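Local coordinates for malonyl acyl carrier protein transacylase (Streptococcus pneumoniae, PDB 3IM8) that probably transfers the malonyl group from malonyl-CoA to holo acyl carrier protein, a step that supplies fatty acid synthesis, at residues P83-L97 and F222-M235. Residues are numbered along the deposited sequence; the frame is centred on the assembly and turned at random.
Sequences PDMVAGLSLGEYSAL and FTCPLVGNTEAAVM. With ACT (acetate ion), chain B.
Glu93 reaches from the first turn of helix 92-99 to the backbone of Asn229. Its CB lies near the Asn229 side chain. CG stands anti to the backbone N (chi1 -180°), and a bend at chi2 turns the carboxylate toward residues 228-230. Glu93 OE1 accepts a hydrogen bond from Asn229 N at 2.7 Å through its syn lone pair. Water 1, which accepts from Gly88 N, lies 2.8 Å from Glu93 OE1 and within bonding distance of Val227 O, but has too few protons for every acceptor in reach. Glu93 OE2 passes 4.1 Å from Met235 CE and is bonded by water 2, itself held by Thr230 N.

The strand, tight turn and helix around Ser90 fit the nucleophile elbow (GxSxG) of acyltransferases. Ser90, the predicted active-site serine, sits beside His199 and a bound acetate.

Before the turn, Val86 of edge strand 85-88 forms a single parallel bridge with Leu226. Val86 N bonds Pro225 O at 2.9 Å, and Val227 N bonds Val86 O at 3.0 Å. On one flank, Leu226 CD1 packs against Ala96 CB and Leu97 CD2, each at 3.7 Å. On another, Met85 CE presses on Val227 CG2 at a tight 3.4 Å.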
# COMPACT_ATOMS: atom_id res chain seq x y z
N PRO A 83 4.13 3.58 17.29
CA PRO A 83 4.74 4.46 16.26
C PRO A 83 4.55 5.96 16.51
O PRO A 83 3.58 6.35 17.14
CB PRO A 83 4.01 4.05 14.98
CG PRO A 83 2.71 3.60 15.44
CD PRO A 83 2.98 2.86 16.75
N ASP A 84 5.47 6.78 16.02
CA ASP A 84 5.32 8.24 16.11
C ASP A 84 4.66 8.83 14.87
O ASP A 84 4.03 9.91 14.91
CB ASP A 84 6.70 8.89 16.37
CG ASP A 84 7.32 8.40 17.69
OD1 ASP A 84 6.73 8.69 18.73
OD2 ASP A 84 8.32 7.67 17.70
N MET A 85 4.80 8.11 13.76
CA MET A 85 4.17 8.47 12.47
C MET A 85 3.89 7.18 11.71
O MET A 85 4.59 6.19 11.92
CB MET A 85 5.09 9.35 11.60
CG MET A 85 5.53 10.64 12.23
SD MET A 85 6.35 11.78 11.10
CE MET A 85 5.10 12.05 9.90
N VAL A 86 2.90 7.20 10.83
CA VAL A 86 2.60 6.04 9.98
C VAL A 86 2.43 6.41 8.51
O VAL A 86 2.21 7.55 8.20
CB VAL A 86 1.33 5.26 10.44
CG1 VAL A 86 1.50 4.73 11.87
CG2 VAL A 86 0.06 6.13 10.29
N ALA A 87 2.48 5.40 7.63
CA ALA A 87 2.19 5.50 6.21
C ALA A 87 2.02 4.04 5.77
O ALA A 87 2.44 3.11 6.48
CB ALA A 87 3.38 6.15 5.44
N GLY A 88 1.41 3.84 4.61
CA GLY A 88 1.23 2.48 4.09
C GLY A 88 1.07 2.57 2.58
O GLY A 88 0.60 3.60 2.08
N LEU A 89 1.45 1.51 1.87
CA LEU A 89 1.42 1.52 0.41
C LEU A 89 0.03 1.18 -0.08
O LEU A 89 -0.41 0.03 0.01
CB LEU A 89 2.44 0.54 -0.19
CG LEU A 89 2.50 0.36 -1.71
CD1 LEU A 89 3.22 1.54 -2.31
CD2 LEU A 89 3.19 -1.01 -2.09
N SER A 90 -0.68 2.14 -0.57
CA SER A 90 -2.01 1.99 -1.19
C SER A 90 -3.04 1.40 -0.32
O SER A 90 -3.57 2.05 0.43
CB SER A 90 -1.92 1.25 -2.55
OG SER A 90 -2.97 1.34 -3.32
N LEU A 91 -3.23 0.14 -0.44
CA LEU A 91 -4.06 -0.54 0.54
C LEU A 91 -3.46 -0.35 1.93
O LEU A 91 -4.19 -0.20 2.92
CB LEU A 91 -4.21 -2.04 0.21
CG LEU A 91 -4.91 -3.05 1.17
CD1 LEU A 91 -4.11 -3.47 2.39
CD2 LEU A 91 -6.31 -2.62 1.63
N GLY A 92 -2.13 -0.37 2.03
CA GLY A 92 -1.48 -0.14 3.35
C GLY A 92 -1.79 1.23 4.00
O GLY A 92 -1.49 1.48 5.18
N GLU A 93 -2.37 2.14 3.25
CA GLU A 93 -2.73 3.44 3.82
C GLU A 93 -3.89 3.26 4.77
O GLU A 93 -4.04 4.03 5.74
CB GLU A 93 -3.13 4.41 2.69
CG GLU A 93 -3.53 5.78 3.17
CD GLU A 93 -3.08 6.82 2.18
OE1 GLU A 93 -1.87 7.13 2.16
OE2 GLU A 93 -3.91 7.29 1.41
N TYR A 94 -4.73 2.26 4.48
CA TYR A 94 -5.92 2.00 5.31
C TYR A 94 -5.53 1.36 6.61
O TYR A 94 -6.06 1.69 7.68
CB TYR A 94 -6.96 1.14 4.58
CG TYR A 94 -7.72 1.86 3.51
CD1 TYR A 94 -7.11 2.17 2.30
CD2 TYR A 94 -9.03 2.27 3.72
CE1 TYR A 94 -7.82 2.84 1.28
CE2 TYR A 94 -9.76 2.93 2.70
CZ TYR A 94 -9.15 3.20 1.51
OH TYR A 94 -9.85 3.83 0.52
N SER A 95 -4.58 0.44 6.53
CA SER A 95 -3.98 -0.19 7.74
C SER A 95 -3.39 0.89 8.68
O SER A 95 -3.59 0.83 9.88
CB SER A 95 -2.87 -1.18 7.33
OG SER A 95 -3.35 -2.16 6.42
N ALA A 96 -2.65 1.84 8.07
CA ALA A 96 -2.06 3.03 8.69
C ALA A 96 -3.13 3.97 9.26
O ALA A 96 -2.97 4.53 10.34
CB ALA A 96 -1.30 3.72 7.69
N LEU A 97 -4.25 4.13 8.55
CA LEU A 97 -5.41 4.88 9.08
C LEU A 97 -5.94 4.26 10.35
O LEU A 97 -6.27 4.98 11.29
CB LEU A 97 -6.55 5.04 8.06
CG LEU A 97 -6.25 6.16 7.03
CD1 LEU A 97 -7.25 6.06 5.85
CD2 LEU A 97 -6.26 7.57 7.67
N PHE A 222 -6.98 11.84 14.59
CA PHE A 222 -5.67 11.15 14.49
C PHE A 222 -5.00 11.08 15.86
O PHE A 222 -4.87 12.09 16.53
CB PHE A 222 -4.72 11.86 13.51
CG PHE A 222 -5.03 11.57 12.02
CD1 PHE A 222 -5.71 12.51 11.24
CD2 PHE A 222 -4.64 10.37 11.42
CE1 PHE A 222 -5.98 12.26 9.89
CE2 PHE A 222 -4.89 10.11 10.05
CZ PHE A 222 -5.56 11.03 9.29
N THR A 223 -4.55 9.90 16.27
CA THR A 223 -3.82 9.80 17.50
C THR A 223 -2.34 9.85 17.18
O THR A 223 -1.50 10.08 18.05
CB THR A 223 -4.28 8.60 18.36
OG1 THR A 223 -4.16 7.37 17.63
CG2 THR A 223 -5.78 8.81 18.71
N CYS A 224 -2.00 9.69 15.91
CA CYS A 224 -0.65 9.95 15.50
C CYS A 224 -0.61 10.35 14.01
O CYS A 224 -1.54 10.01 13.26
CB CYS A 224 0.22 8.74 15.84
SG CYS A 224 0.46 7.67 14.44
N PRO A 225 0.40 11.13 13.60
CA PRO A 225 0.41 11.69 12.27
C PRO A 225 0.58 10.57 11.23
O PRO A 225 1.34 9.62 11.46
CB PRO A 225 1.62 12.63 12.27
CG PRO A 225 1.95 12.88 13.77
CD PRO A 225 1.50 11.62 14.46
N LEU A 226 -0.17 10.70 10.13
CA LEU A 226 -0.10 9.78 8.96
C LEU A 226 0.32 10.59 7.73
O LEU A 226 -0.25 11.63 7.46
CB LEU A 226 -1.46 9.12 8.72
CG LEU A 226 -1.59 8.22 7.47
CD1 LEU A 226 -2.59 7.17 7.72
CD2 LEU A 226 -2.05 8.99 6.23
N VAL A 227 1.34 10.12 7.00
CA VAL A 227 1.78 10.73 5.75
C VAL A 227 1.05 10.07 4.58
O VAL A 227 1.23 8.88 4.30
CB VAL A 227 3.31 10.65 5.60
CG1 VAL A 227 3.78 11.32 4.33
CG2 VAL A 227 4.00 11.31 6.82
N GLY A 228 0.17 10.82 3.90
CA GLY A 228 -0.64 10.23 2.84
C GLY A 228 0.07 10.00 1.53
O GLY A 228 0.98 10.73 1.15
N ASN A 229 -0.37 8.98 0.81
CA ASN A 229 0.22 8.58 -0.48
C ASN A 229 0.11 9.65 -1.56
O ASN A 229 1.04 9.88 -2.36
CB ASN A 229 -0.51 7.31 -0.97
CG ASN A 229 -0.07 6.03 -0.25
OD1 ASN A 229 0.92 5.98 0.54
ND2 ASN A 229 -0.78 4.98 -0.54
N THR A 230 -1.05 10.31 -1.57
CA THR A 230 -1.44 11.18 -2.69
C THR A 230 -0.66 12.50 -2.65
O THR A 230 0.05 12.85 -3.63
CB THR A 230 -2.98 11.39 -2.74
OG1 THR A 230 -3.63 10.12 -2.70
CG2 THR A 230 -3.38 12.16 -3.96
N GLU A 231 -0.71 13.15 -1.48
CA GLU A 231 -0.10 14.47 -1.33
C GLU A 231 1.30 14.42 -0.75
O GLU A 231 1.99 15.42 -0.73
CB GLU A 231 -0.97 15.36 -0.44
CG GLU A 231 -2.40 15.58 -0.95
CD GLU A 231 -2.51 16.66 -2.03
OE1 GLU A 231 -2.08 16.48 -3.19
OE2 GLU A 231 -3.09 17.72 -1.69
N ALA A 232 1.73 13.23 -0.31
CA ALA A 232 3.00 13.06 0.42
C ALA A 232 3.06 14.13 1.52
O ALA A 232 4.02 14.87 1.60
CB ALA A 232 4.18 13.14 -0.51
N ALA A 233 2.02 14.19 2.35
CA ALA A 233 1.94 15.17 3.43
C ALA A 233 1.16 14.56 4.57
O ALA A 233 0.44 13.57 4.37
CB ALA A 233 1.25 16.45 2.91
N VAL A 234 1.25 15.15 5.76
CA VAL A 234 0.55 14.64 6.95
C VAL A 234 -0.91 14.89 6.70
O VAL A 234 -1.31 16.03 6.42
CB VAL A 234 0.94 15.37 8.26
CG1 VAL A 234 -0.03 15.04 9.41
CG2 VAL A 234 2.43 15.06 8.63
N MET A 235 -1.70 13.85 6.80
CA MET A 235 -3.12 13.94 6.51
C MET A 235 -3.94 14.58 7.65
O MET A 235 -3.67 14.37 8.82
CB MET A 235 -3.64 12.54 6.16
CG MET A 235 -5.06 12.52 5.60
SD MET A 235 -5.57 10.87 5.16
CE MET A 235 -4.68 10.61 3.70
C ACT B . -3.24 -1.34 -4.70
O ACT B . -3.02 -0.21 -5.27
OXT ACT B . -4.19 -1.51 -3.75
CH3 ACT B . -2.30 -2.39 -5.26
O HOH W 1 0.06 6.31 4.00
O HOH W 2 -3.53 9.69 0.19